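Local coordinates for beta-lactamase-like protein (Novosphingobium pentaromativorans US6-1, PDB 6AUF) that probably hydrolyses beta-lactam antibiotics as a metallo-beta-lactamase that binds two zinc ions, at residues R204-A209 and I246-H251; A176-E181 and S191-A196; A240-D245 and Q271-Y276. All coordinates share one frame; numbering follows the deposited sequence.

Contact 1: residues R204-A209 and I246-H251; sequences RMIAYA and ILVTPH. With ZN (zinc ion), chain B.
The carbonyl oxygen of Ala-207 is gripped by two N-H groups. One is that of Val-248, whose N lies 2.8 Å from Ala-207 O in the carbonyl plane; the other, weak, is that of Ala-209 in the same segment. Ala-209 N also makes a weak bond to Val-248 O, so a single donor is divided between two acceptors just past the end of strand 203-208. Upstream, Ala-207 N reaches Ile-246 O at 3.0 Å and almost straight (174° at the hydrogen), although it arrives above the carbonyl plane. Ala-207 thus bonds to both neighbours of Leu-247, the pattern of parallel strands.

This is the pairing of a beta-alpha-beta unit, in which helix 226-241 links strand 203-208 to edge strand 246-248, within the alpha-beta sandwich of the metallo-beta-lactamases. On one face Ile-206 and Val-248 run alongside each other, CG2 to CG2 at 4.1 Å. Tyr-208 shares that face: with CG anti to the backbone N (chi1 -170°), its ring reaches along the second segment and crosses Pro-250 obliquely, CZ lying 3.6 Å from Pro-250 CG. Its hydroxyl is bonded to Asp-76. Thr-249 OG1 donates to His-251 O and also pairs with Ser-255, tying down the turn from which the imidazole projects. His-251 NE2 binds zinc at 2.0 Å, in a site completed on the protein side by Asp-111 and His-112.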
ATOM      1  N   ARG A 204      -6.025   9.231 -16.068  1.00 65.01           N
ATOM      2  CA  ARG A 204      -4.801   9.399 -15.318  1.00 63.11           C
ATOM      3  C   ARG A 204      -4.375   8.033 -14.821  1.00 76.19           C
ATOM      4  O   ARG A 204      -5.214   7.173 -14.534  1.00 84.94           O
ATOM      5  CB  ARG A 204      -4.976  10.335 -14.114  1.00 68.22           C
ATOM      6  CG  ARG A 204      -5.606  11.659 -14.434  1.00 73.20           C
ATOM      7  CD  ARG A 204      -4.740  12.464 -15.372  1.00 77.18           C
ATOM      8  NE  ARG A 204      -5.054  13.875 -15.217  1.00 96.01           N
ATOM      9  CZ  ARG A 204      -4.763  14.814 -16.104  1.00 96.53           C
ATOM     10  NH1 ARG A 204      -4.150  14.485 -17.234  1.00 90.01           N
ATOM     11  NH2 ARG A 204      -5.094  16.077 -15.855  1.00 95.82           N
ATOM     12  N   MET A 205      -3.071   7.840 -14.715  1.00 64.51           N
ATOM     13  CA  MET A 205      -2.549   6.635 -14.110  1.00 61.04           C
ATOM     14  C   MET A 205      -2.407   6.861 -12.614  1.00 61.09           C
ATOM     15  O   MET A 205      -1.776   7.828 -12.182  1.00 63.97           O
ATOM     16  CB  MET A 205      -1.210   6.258 -14.728  1.00 54.97           C
ATOM     17  CG  MET A 205      -1.307   5.964 -16.191  1.00 59.40           C
ATOM     18  SD  MET A 205      -2.337   4.523 -16.501  1.00 70.17           S
ATOM     19  CE  MET A 205      -1.523   3.287 -15.481  1.00 61.78           C
ATOM     20  N   ILE A 206      -3.006   5.993 -11.845  1.00 61.61           N
ATOM     21  CA  ILE A 206      -2.835   5.981 -10.403  1.00 59.19           C
ATOM     22  C   ILE A 206      -1.738   4.986 -10.046  1.00 62.97           C
ATOM     23  O   ILE A 206      -1.630   3.896 -10.628  1.00 56.78           O
ATOM     24  CB  ILE A 206      -4.173   5.656  -9.715  1.00 61.00           C
ATOM     25  CG1 ILE A 206      -5.122   6.838  -9.904  1.00 67.21           C
ATOM     26  CG2 ILE A 206      -3.976   5.366  -8.235  1.00 58.07           C
ATOM     27  CD1 ILE A 206      -6.554   6.485  -9.811  1.00 75.49           C
ATOM     28  N   ALA A 207      -0.886   5.385  -9.114  1.00 59.90           N
ATOM     29  CA  ALA A 207       0.183   4.541  -8.603  1.00 56.02           C
ATOM     30  C   ALA A 207       0.007   4.439  -7.097  1.00 53.51           C
ATOM     31  O   ALA A 207       0.183   5.429  -6.382  1.00 58.99           O
ATOM     32  CB  ALA A 207       1.555   5.108  -8.966  1.00 51.96           C
ATOM     33  N   TYR A 208      -0.368   3.251  -6.622  1.00 52.08           N
ATOM     34  CA  TYR A 208      -0.365   2.943  -5.195  1.00 53.71           C
ATOM     35  C   TYR A 208       1.035   2.427  -4.844  1.00 59.57           C
ATOM     36  O   TYR A 208       1.308   1.220  -4.788  1.00 55.66           O
ATOM     37  CB  TYR A 208      -1.472   1.947  -4.872  1.00 52.04           C
ATOM     38  CG  TYR A 208      -1.715   1.732  -3.391  1.00 55.51           C
ATOM     39  CD1 TYR A 208      -1.856   2.817  -2.519  1.00 49.08           C
ATOM     40  CD2 TYR A 208      -1.822   0.440  -2.862  1.00 54.30           C
ATOM     41  CE1 TYR A 208      -2.071   2.624  -1.160  1.00 45.78           C
ATOM     42  CE2 TYR A 208      -2.036   0.237  -1.505  1.00 50.18           C
ATOM     43  CZ  TYR A 208      -2.158   1.334  -0.662  1.00 55.56           C
ATOM     44  OH  TYR A 208      -2.373   1.138   0.677  1.00 59.78           O
ATOM     45  N   ALA A 209       1.953   3.377  -4.642  1.00 56.53           N
ATOM     46  CA  ALA A 209       3.351   3.044  -4.382  1.00 53.88           C
ATOM     47  C   ALA A 209       3.522   2.755  -2.901  1.00 52.18           C
ATOM     48  O   ALA A 209       3.177   3.589  -2.054  1.00 53.15           O
ATOM     49  CB  ALA A 209       4.286   4.169  -4.818  1.00 45.96           C
ATOM     50  N   ILE A 246      -1.104  10.142 -10.417  1.00 55.29           N
ATOM     51  CA  ILE A 246      -1.642  10.381  -9.084  1.00 61.20           C
ATOM     52  C   ILE A 246      -0.987   9.399  -8.126  1.00 59.61           C
ATOM     53  O   ILE A 246      -1.267   8.195  -8.177  1.00 61.55           O
ATOM     54  CB  ILE A 246      -3.171  10.242  -9.048  1.00 56.92           C
ATOM     55  CG1 ILE A 246      -3.813  11.343  -9.887  1.00 54.38           C
ATOM     56  CG2 ILE A 246      -3.666  10.273  -7.615  1.00 52.76           C
ATOM     57  CD1 ILE A 246      -5.269  11.096 -10.156  1.00 67.07           C
ATOM     58  N   LEU A 247      -0.140   9.910  -7.244  1.00 56.35           N
ATOM     59  CA  LEU A 247       0.513   9.073  -6.253  1.00 59.57           C
ATOM     60  C   LEU A 247      -0.404   8.815  -5.062  1.00 60.77           C
ATOM     61  O   LEU A 247      -1.059   9.726  -4.556  1.00 56.00           O
ATOM     62  CB  LEU A 247       1.805   9.734  -5.773  1.00 56.06           C
ATOM     63  CG  LEU A 247       2.504   8.974  -4.652  1.00 52.80           C
ATOM     64  CD1 LEU A 247       2.965   7.623  -5.190  1.00 47.02           C
ATOM     65  CD2 LEU A 247       3.662   9.777  -4.107  1.00 46.94           C
ATOM     66  N   VAL A 248      -0.440   7.565  -4.605  1.00 60.83           N
ATOM     67  CA  VAL A 248      -1.154   7.201  -3.387  1.00 62.33           C
ATOM     68  C   VAL A 248      -0.276   6.230  -2.609  1.00 54.04           C
ATOM     69  O   VAL A 248       0.346   5.344  -3.199  1.00 63.64           O
ATOM     70  CB  VAL A 248      -2.545   6.592  -3.693  1.00 60.38           C
ATOM     71  CG1 VAL A 248      -3.372   6.463  -2.415  1.00 57.07           C
ATOM     72  CG2 VAL A 248      -3.282   7.434  -4.718  1.00 50.24           C
ATOM     73  N   THR A 249      -0.217   6.401  -1.286  1.00 51.08           N
ATOM     74  CA  THR A 249       0.676   5.643  -0.427  1.00 54.14           C
ATOM     75  C   THR A 249      -0.069   4.959   0.709  1.00 56.68           C
ATOM     76  O   THR A 249      -0.998   5.528   1.283  1.00 58.97           O
ATOM     77  CB  THR A 249       1.763   6.538   0.178  1.00 54.80           C
ATOM     78  OG1 THR A 249       1.151   7.670   0.822  1.00 52.51           O
ATOM     79  CG2 THR A 249       2.761   6.989  -0.898  1.00 52.72           C
ATOM     80  N   PRO A 250       0.358   3.757   1.084  1.00 58.06           N
ATOM     81  CA  PRO A 250      -0.293   3.050   2.200  1.00 63.15           C
ATOM     82  C   PRO A 250      -0.407   3.871   3.472  1.00 63.93           C
ATOM     83  O   PRO A 250      -1.344   3.665   4.253  1.00 67.16           O
ATOM     84  CB  PRO A 250       0.611   1.825   2.380  1.00 55.42           C
ATOM     85  CG  PRO A 250       1.074   1.548   0.988  1.00 54.43           C
ATOM     86  CD  PRO A 250       1.332   2.903   0.380  1.00 46.51           C
ATOM     87  N   HIS A 251       0.532   4.765   3.730  1.00 57.64           N
ATOM     88  CA  HIS A 251       0.357   5.773   4.761  1.00 54.66           C
ATOM     89  C   HIS A 251       0.033   7.062   4.043  1.00 59.41           C
ATOM     90  O   HIS A 251       0.897   7.588   3.316  1.00 54.98           O
ATOM     91  CB  HIS A 251       1.609   5.950   5.620  1.00 51.52           C
ATOM     92  CG  HIS A 251       1.888   4.803   6.533  1.00 67.41           C
ATOM     93  ND1 HIS A 251       1.514   4.804   7.860  1.00 60.51           N
ATOM     94  CD2 HIS A 251       2.506   3.617   6.314  1.00 60.18           C
ATOM     95  CE1 HIS A 251       1.884   3.665   8.417  1.00 64.93           C
ATOM     96  NE2 HIS A 251       2.491   2.929   7.502  1.00 69.92           N
TER
HETATM   97 ZN    ZN B 401       3.057   1.009   7.437  1.00 63.80          ZN

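Contact 2: residues A176-E181 and S191-A196; sequences ALTVRE and SWTWQA
Backbone hydrogen bonds draw the two strands together in antiparallel register, at 151° between their directions. Arg-180 and Ser-191 form a hydrogen-bonded pair with a bond each way: Arg-180 N sits 2.8 Å from Ser-191 O, nearly along the C=O axis, and Ser-191 N 2.9 Å from Arg-180 O. In the next such pair, Thr-178 N points almost straight at Thr-193 O over 2.9 Å, whereas the return bond from Thr-193 N is weak.

CH-pi contacts dominate the face that carries Val-179 and Trp-192, a non-hydrogen-bonded pair. Val-179 CG2, anti to the backbone N, stands over the centre of the Trp-192 six-membered ring, 3.5 Å from the centroid and 12° off its normal, while Leu-177 O lies at the edge of the same indole, in its plane. Leu-177 CD2 rests over a face of Trp-194, displaced toward the rim. These strands make a beta hairpin whose connection carries the zinc ligand His-185. Leu-177 and Trp-194 both pack on Ile-75 of the other sheet, in the interior of the sandwich. Each indole N-H is bonded beyond the hairpin, Trp-192 NE1 to Thr-105 O and Trp-194 NE1 to Thr-53 OG1, which should fix the ring rotations.

Methyl packing marks the reverse face, where Thr-178 CG2 lies alongside Thr-193 CG2 at 3.6 Å. Further along it, Arg-180 folds back through bent torsions to a salt bridge with Asp-166.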
ATOM      1  N   ALA A 176      -7.779  -3.614 -14.834  1.00 71.87           N
ATOM      2  CA  ALA A 176      -6.449  -4.187 -14.998  1.00 65.81           C
ATOM      3  C   ALA A 176      -5.523  -3.452 -14.037  1.00 62.10           C
ATOM      4  O   ALA A 176      -5.078  -2.341 -14.334  1.00 66.59           O
ATOM      5  CB  ALA A 176      -5.968  -4.080 -16.440  1.00 59.94           C
ATOM      6  N   LEU A 177      -5.251  -4.070 -12.890  1.00 61.75           N
ATOM      7  CA  LEU A 177      -4.274  -3.563 -11.934  1.00 63.68           C
ATOM      8  C   LEU A 177      -2.965  -4.322 -12.125  1.00 64.91           C
ATOM      9  O   LEU A 177      -2.916  -5.551 -11.979  1.00 69.86           O
ATOM     10  CB  LEU A 177      -4.781  -3.699 -10.500  1.00 56.74           C
ATOM     11  CG  LEU A 177      -5.948  -2.803 -10.057  1.00 64.24           C
ATOM     12  CD1 LEU A 177      -7.318  -3.378 -10.450  1.00 56.50           C
ATOM     13  CD2 LEU A 177      -5.880  -2.571  -8.549  1.00 61.75           C
ATOM     14  N   THR A 178      -1.908  -3.604 -12.453  1.00 61.67           N
ATOM     15  CA  THR A 178      -0.647  -4.240 -12.795  1.00 56.85           C
ATOM     16  C   THR A 178       0.387  -3.969 -11.695  1.00 57.52           C
ATOM     17  O   THR A 178       0.564  -2.825 -11.254  1.00 63.81           O
ATOM     18  CB  THR A 178      -0.216  -3.786 -14.194  1.00 55.38           C
ATOM     19  OG1 THR A 178       1.182  -3.509 -14.223  1.00 65.83           O
ATOM     20  CG2 THR A 178      -1.021  -2.553 -14.620  1.00 79.37           C
ATOM     21  N   VAL A 179       1.031  -5.047 -11.219  1.00 56.08           N
ATOM     22  CA  VAL A 179       1.870  -5.050 -10.021  1.00 60.40           C
ATOM     23  C   VAL A 179       3.355  -5.006 -10.388  1.00 58.38           C
ATOM     24  O   VAL A 179       3.799  -5.538 -11.410  1.00 56.73           O
ATOM     25  CB  VAL A 179       1.590  -6.299  -9.161  1.00 55.04           C
ATOM     26  CG1 VAL A 179       2.285  -7.516  -9.789  1.00 51.50           C
ATOM     27  CG2 VAL A 179       2.078  -6.090  -7.736  1.00 45.30           C
ATOM     28  N   ARG A 180       4.134  -4.384  -9.514  1.00 50.67           N
ATOM     29  CA  ARG A 180       5.580  -4.397  -9.586  1.00 46.17           C
ATOM     30  C   ARG A 180       6.114  -4.830  -8.230  1.00 54.20           C
ATOM     31  O   ARG A 180       5.685  -4.298  -7.196  1.00 52.24           O
ATOM     32  CB  ARG A 180       6.160  -3.018  -9.939  1.00 43.20           C
ATOM     33  CG  ARG A 180       5.931  -2.499 -11.369  1.00 46.10           C
ATOM     34  CD  ARG A 180       6.304  -3.457 -12.458  1.00 41.62           C
ATOM     35  NE  ARG A 180       7.698  -3.898 -12.388  1.00 52.01           N
ATOM     36  CZ  ARG A 180       8.681  -3.446 -13.168  1.00 55.31           C
ATOM     37  NH1 ARG A 180       8.443  -2.511 -14.079  1.00 47.39           N
ATOM     38  NH2 ARG A 180       9.920  -3.928 -13.037  1.00 56.71           N
ATOM     39  N   GLU A 181       7.058  -5.781  -8.231  1.00 44.54           N
ATOM     40  CA  GLU A 181       7.829  -6.048  -7.021  1.00 42.08           C
ATOM     41  C   GLU A 181       8.761  -4.870  -6.745  1.00 51.91           C
ATOM     42  O   GLU A 181       9.600  -4.521  -7.588  1.00 48.88           O
ATOM     43  CB  GLU A 181       8.616  -7.352  -7.142  1.00 49.95           C
ATOM     44  CG  GLU A 181       7.813  -8.558  -6.660  1.00 63.85           C
ATOM     45  CD  GLU A 181       8.632  -9.828  -6.574  1.00 61.17           C
ATOM     46  OE1 GLU A 181       8.170 -10.823  -5.954  1.00 50.54           O
ATOM     47  OE2 GLU A 181       9.745  -9.823  -7.126  1.00 73.34           O
ATOM     48  N   SER A 191       4.022  -2.615  -5.438  1.00 59.24           N
ATOM     49  CA  SER A 191       3.406  -1.367  -5.849  1.00 49.38           C
ATOM     50  C   SER A 191       2.478  -1.653  -7.020  1.00 58.41           C
ATOM     51  O   SER A 191       2.753  -2.531  -7.847  1.00 55.24           O
ATOM     52  CB  SER A 191       4.454  -0.328  -6.244  1.00 37.84           C
ATOM     53  OG  SER A 191       5.101   0.172  -5.088  1.00 55.83           O
ATOM     54  N   TRP A 192       1.374  -0.907  -7.079  1.00 53.78           N
ATOM     55  CA  TRP A 192       0.300  -1.185  -8.013  1.00 48.59           C
ATOM     56  C   TRP A 192      -0.001   0.033  -8.879  1.00 55.22           C
ATOM     57  O   TRP A 192       0.175   1.179  -8.456  1.00 60.00           O
ATOM     58  CB  TRP A 192      -0.946  -1.619  -7.259  1.00 52.52           C
ATOM     59  CG  TRP A 192      -0.794  -2.936  -6.556  1.00 54.81           C
ATOM     60  CD1 TRP A 192      -0.342  -3.140  -5.284  1.00 52.07           C
ATOM     61  CD2 TRP A 192      -1.117  -4.231  -7.079  1.00 53.16           C
ATOM     62  NE1 TRP A 192      -0.362  -4.480  -4.982  1.00 51.03           N
ATOM     63  CE2 TRP A 192      -0.835  -5.172  -6.068  1.00 56.32           C
ATOM     64  CE3 TRP A 192      -1.599  -4.688  -8.309  1.00 60.37           C
ATOM     65  CZ2 TRP A 192      -1.028  -6.547  -6.246  1.00 59.03           C
ATOM     66  CZ3 TRP A 192      -1.787  -6.061  -8.488  1.00 60.35           C
ATOM     67  CH2 TRP A 192      -1.505  -6.968  -7.459  1.00 57.44           C
ATOM     68  N   THR A 193      -0.503  -0.231 -10.084  1.00 50.38           N
ATOM     69  CA  THR A 193      -0.640   0.795 -11.110  1.00 49.01           C
ATOM     70  C   THR A 193      -1.853   0.471 -11.980  1.00 58.20           C
ATOM     71  O   THR A 193      -2.041  -0.687 -12.376  1.00 68.61           O
ATOM     72  CB  THR A 193       0.675   0.863 -11.927  1.00 59.18           C
ATOM     73  OG1 THR A 193       1.265   2.162 -11.793  1.00 62.12           O
ATOM     74  CG2 THR A 193       0.501   0.487 -13.410  1.00 45.51           C
ATOM     75  N   TRP A 194      -2.683   1.476 -12.266  1.00 56.64           N
ATOM     76  CA  TRP A 194      -3.852   1.269 -13.124  1.00 60.79           C
ATOM     77  C   TRP A 194      -4.370   2.615 -13.609  1.00 60.22           C
ATOM     78  O   TRP A 194      -4.004   3.667 -13.083  1.00 61.19           O
ATOM     79  CB  TRP A 194      -4.975   0.498 -12.411  1.00 58.98           C
ATOM     80  CG  TRP A 194      -5.607   1.232 -11.252  1.00 54.63           C
ATOM     81  CD1 TRP A 194      -6.769   1.974 -11.272  1.00 59.81           C
ATOM     82  CD2 TRP A 194      -5.130   1.282  -9.909  1.00 51.93           C
ATOM     83  NE1 TRP A 194      -7.036   2.484 -10.017  1.00 57.17           N
ATOM     84  CE2 TRP A 194      -6.050   2.077  -9.161  1.00 58.34           C
ATOM     85  CE3 TRP A 194      -4.016   0.743  -9.257  1.00 50.65           C
ATOM     86  CZ2 TRP A 194      -5.880   2.340  -7.801  1.00 56.74           C
ATOM     87  CZ3 TRP A 194      -3.851   1.005  -7.900  1.00 54.06           C
ATOM     88  CH2 TRP A 194      -4.774   1.793  -7.189  1.00 55.15           C
ATOM     89  N   GLN A 195      -5.212   2.567 -14.635  1.00 63.09           N
ATOM     90  CA  GLN A 195      -5.768   3.774 -15.236  1.00 68.89           C
ATOM     91  C   GLN A 195      -7.143   4.109 -14.660  1.00 74.35           C
ATOM     92  O   GLN A 195      -7.954   3.219 -14.377  1.00 64.86           O
ATOM     93  CB  GLN A 195      -5.869   3.628 -16.754  1.00 58.80           C
ATOM     94  CG  GLN A 195      -6.461   4.857 -17.416  1.00 68.82           C
ATOM     95  CD  GLN A 195      -6.466   4.754 -18.923  1.00 71.52           C
ATOM     96  OE1 GLN A 195      -5.618   5.333 -19.589  1.00 71.62           O
ATOM     97  NE2 GLN A 195      -7.424   4.013 -19.470  1.00 65.05           N
ATOM     98  N   ALA A 196      -7.391   5.409 -14.482  1.00 78.13           N
ATOM     99  CA  ALA A 196      -8.661   5.922 -13.991  1.00 62.38           C
ATOM    100  C   ALA A 196      -9.077   7.123 -14.828  1.00 67.21           C
ATOM    101  O   ALA A 196      -8.243   7.952 -15.204  1.00 68.58           O
ATOM    102  CB  ALA A 196      -8.574   6.314 -12.519  1.00 61.24           C
TER

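Contact 3: residues A240-D245 and Q271-Y276; sequences AQLPCD and QACAAY
Residues 240-245 leave the weakly bonded end of helix 226-241 and continue as an extended loop, whereas 271-276 form the start of helix 272-292 with Gln-271 at its N-cap position. Within that first turn Tyr-276 N bonds to Ala-272 O at 2.8 Å. The two backbones come closest where both carry alanine: the CA atoms of Ala-240 and Ala-274 are 4.1 Å apart, and Ala-240 O lies 3.8 Å from Ala-274 CA. Small side chains suit so near an approach.

The disulfide between Cys-244 and Cys-273 carries the contact. Cys-244 SG is anti to the backbone N (chi1 -176°), and Cys-273 SG lies beside its own backbone N, anti to the carbonyl carbon (chi1 -71°). The sulfurs thereby meet tip to tip at 2.1 Å, with a right-handed bridge torsion of 78°. Leu-242 CB flanks Cys-273 SG at 4.3 Å, and the methyl of Ala-272 lies at a similar distance from Cys-244 SG. Beneath the bridge are Ala-207 and Leu-247, so the crosslink fastens the start of the C-terminal helix, across one face of the sheet, to the loop entering edge strand 246-248.

Between the segments there is a covalent bond and apolar packing instead of backbone hydrogen bonding. Such a join depends on oxidation rather than on strand or helix pairing, consistent with a natural precursor that has a signal sequence and is probably exported.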
ATOM      1  N   ALA A 240      10.358   4.574  -8.825  1.00 51.73           N
ATOM      2  CA  ALA A 240      10.589   5.870  -9.442  1.00 51.86           C
ATOM      3  C   ALA A 240      10.075   5.915 -10.869  1.00 57.52           C
ATOM      4  O   ALA A 240       9.817   7.012 -11.391  1.00 54.45           O
ATOM      5  CB  ALA A 240      12.080   6.208  -9.411  1.00 43.86           C
ATOM      6  N   GLN A 241       9.891   4.752 -11.492  1.00 43.79           N
ATOM      7  CA  GLN A 241       9.524   4.658 -12.894  1.00 45.20           C
ATOM      8  C   GLN A 241       8.093   4.203 -13.112  1.00 44.77           C
ATOM      9  O   GLN A 241       7.691   4.023 -14.267  1.00 51.98           O
ATOM     10  CB  GLN A 241      10.483   3.703 -13.620  1.00 45.97           C
ATOM     11  CG  GLN A 241      11.737   4.392 -14.107  1.00 56.64           C
ATOM     12  CD  GLN A 241      12.940   3.525 -13.948  1.00 80.63           C
ATOM     13  OE1 GLN A 241      13.678   3.644 -12.960  1.00 93.33           O
ATOM     14  NE2 GLN A 241      13.153   2.626 -14.912  1.00 76.25           N
ATOM     15  N   LEU A 242       7.331   3.988 -12.046  1.00 46.38           N
ATOM     16  CA  LEU A 242       5.911   3.672 -12.180  1.00 48.64           C
ATOM     17  C   LEU A 242       5.211   4.730 -13.029  1.00 47.68           C
ATOM     18  O   LEU A 242       5.504   5.927 -12.887  1.00 52.24           O
ATOM     19  CB  LEU A 242       5.241   3.617 -10.804  1.00 45.93           C
ATOM     20  CG  LEU A 242       5.804   2.655  -9.767  1.00 48.55           C
ATOM     21  CD1 LEU A 242       5.026   2.735  -8.459  1.00 42.02           C
ATOM     22  CD2 LEU A 242       5.811   1.214 -10.344  1.00 45.81           C
ATOM     23  N   PRO A 243       4.288   4.342 -13.909  1.00 50.13           N
ATOM     24  CA  PRO A 243       3.343   5.327 -14.452  1.00 51.33           C
ATOM     25  C   PRO A 243       2.553   5.914 -13.295  1.00 58.47           C
ATOM     26  O   PRO A 243       1.962   5.185 -12.495  1.00 62.74           O
ATOM     27  CB  PRO A 243       2.470   4.504 -15.404  1.00 52.00           C
ATOM     28  CG  PRO A 243       2.604   3.104 -14.931  1.00 51.43           C
ATOM     29  CD  PRO A 243       3.968   2.968 -14.327  1.00 52.05           C
ATOM     30  N   CYS A 244       2.587   7.245 -13.178  1.00 61.11           N
ATOM     31  CA  CYS A 244       2.266   7.864 -11.901  1.00 71.45           C
ATOM     32  C   CYS A 244       1.770   9.298 -12.098  1.00 71.62           C
ATOM     33  O   CYS A 244       2.464  10.269 -11.830  1.00 78.06           O
ATOM     34  CB  CYS A 244       3.502   7.833 -11.002  1.00 81.47           C
ATOM     35  SG  CYS A 244       3.362   8.452  -9.315  1.00 74.67           S
ATOM     36  N   ASP A 245       0.538   9.442 -12.590  1.00 70.70           N
ATOM     37  CA  ASP A 245      -0.121  10.747 -12.563  1.00 59.71           C
ATOM     38  C   ASP A 245      -0.562  11.110 -11.151  1.00 61.10           C
ATOM     39  O   ASP A 245      -0.418  12.264 -10.721  1.00 63.30           O
ATOM     40  CB  ASP A 245      -1.323  10.748 -13.495  1.00 61.67           C
ATOM     41  CG  ASP A 245      -0.928  10.803 -14.947  1.00 65.73           C
ATOM     42  OD1 ASP A 245      -0.215  11.758 -15.340  1.00 62.99           O
ATOM     43  OD2 ASP A 245      -1.344   9.891 -15.690  1.00 70.68           O
ATOM     44  N   GLN A 271       5.243  13.745 -11.573  1.00 70.01           N
ATOM     45  CA  GLN A 271       6.597  13.620 -11.062  1.00 69.62           C
ATOM     46  C   GLN A 271       6.645  13.118  -9.618  1.00 67.87           C
ATOM     47  O   GLN A 271       7.727  13.086  -9.020  1.00 70.62           O
ATOM     48  CB  GLN A 271       7.320  14.963 -11.200  1.00 73.37           C
ATOM     49  CG  GLN A 271       8.060  15.106 -12.522  1.00 86.63           C
ATOM     50  CD  GLN A 271       9.034  13.935 -12.769  1.00104.31           C
ATOM     51  OE1 GLN A 271       8.828  13.116 -13.674  1.00103.56           O
ATOM     52  NE2 GLN A 271      10.094  13.858 -11.957  1.00 99.90           N
ATOM     53  N   ALA A 272       5.515  12.679  -9.062  1.00 63.89           N
ATOM     54  CA  ALA A 272       5.454  12.385  -7.631  1.00 63.51           C
ATOM     55  C   ALA A 272       6.238  11.128  -7.280  1.00 64.27           C
ATOM     56  O   ALA A 272       6.987  11.111  -6.294  1.00 62.95           O
ATOM     57  CB  ALA A 272       3.999  12.237  -7.178  1.00 49.51           C
ATOM     58  N   CYS A 273       6.042  10.050  -8.047  1.00 54.26           N
ATOM     59  CA  CYS A 273       6.734   8.799  -7.742  1.00 54.88           C
ATOM     60  C   CYS A 273       8.242   8.966  -7.824  1.00 57.45           C
ATOM     61  O   CYS A 273       8.975   8.473  -6.956  1.00 61.69           O
ATOM     62  CB  CYS A 273       6.273   7.684  -8.672  1.00 57.62           C
ATOM     63  SG  CYS A 273       4.590   7.118  -8.326  1.00 66.34           S
ATOM     64  N   ALA A 274       8.729   9.678  -8.840  1.00 49.46           N
ATOM     65  CA  ALA A 274      10.167   9.889  -8.924  1.00 52.48           C
ATOM     66  C   ALA A 274      10.670  10.563  -7.658  1.00 56.40           C
ATOM     67  O   ALA A 274      11.555  10.044  -6.970  1.00 66.59           O
ATOM     68  CB  ALA A 274      10.527  10.707 -10.165  1.00 48.24           C
ATOM     69  N   ALA A 275      10.085  11.713  -7.320  1.00 50.05           N
ATOM     70  CA  ALA A 275      10.507  12.447  -6.133  1.00 54.20           C
ATOM     71  C   ALA A 275      10.410  11.579  -4.888  1.00 57.61           C
ATOM     72  O   ALA A 275      11.333  11.540  -4.062  1.00 56.69           O
ATOM     73  CB  ALA A 275       9.654  13.701  -5.978  1.00 50.85           C
ATOM     74  N   TYR A 276       9.302  10.858  -4.751  1.00 52.64           N
ATOM     75  CA  TYR A 276       9.099   9.992  -3.597  1.00 53.63           C
ATOM     76  C   TYR A 276      10.230   8.966  -3.477  1.00 61.92           C
ATOM     77  O   TYR A 276      10.853   8.830  -2.414  1.00 53.88           O
ATOM     78  CB  TYR A 276       7.719   9.347  -3.735  1.00 51.73           C
ATOM     79  CG  TYR A 276       7.333   8.307  -2.723  1.00 57.41           C
ATOM     80  CD1 TYR A 276       7.020   8.651  -1.403  1.00 48.34           C
ATOM     81  CD2 TYR A 276       7.218   6.971  -3.106  1.00 43.34           C
ATOM     82  CE1 TYR A 276       6.638   7.660  -0.480  1.00 53.69           C
ATOM     83  CE2 TYR A 276       6.830   5.999  -2.211  1.00 42.90           C
ATOM     84  CZ  TYR A 276       6.549   6.328  -0.910  1.00 55.90           C
ATOM     85  OH  TYR A 276       6.182   5.303  -0.063  1.00 62.28           O
TER

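In the fold
Contacts 1 and 2 are buried and belong to the same five-stranded sheet: strand 190-197 of contact 2 neighbours strand 203-208 of contact 1, and Ile-206 N and Trp-194 O are probably hydrogen-bonded between them. Contact 3 is only partly buried and sits farther from the chain centre, yet it interlocks with contact 1, since the loop 240-245 runs directly into strand 246-248 and Asp-245 OD2 probably takes the N-H of Met-205. The chemistry changes with place. Parallel and antiparallel backbone ladders build the interior, with CH-pi packing on two indoles in the hairpin; a disulfide secures the outer helix. Contact 1 alone holds a zinc ligand.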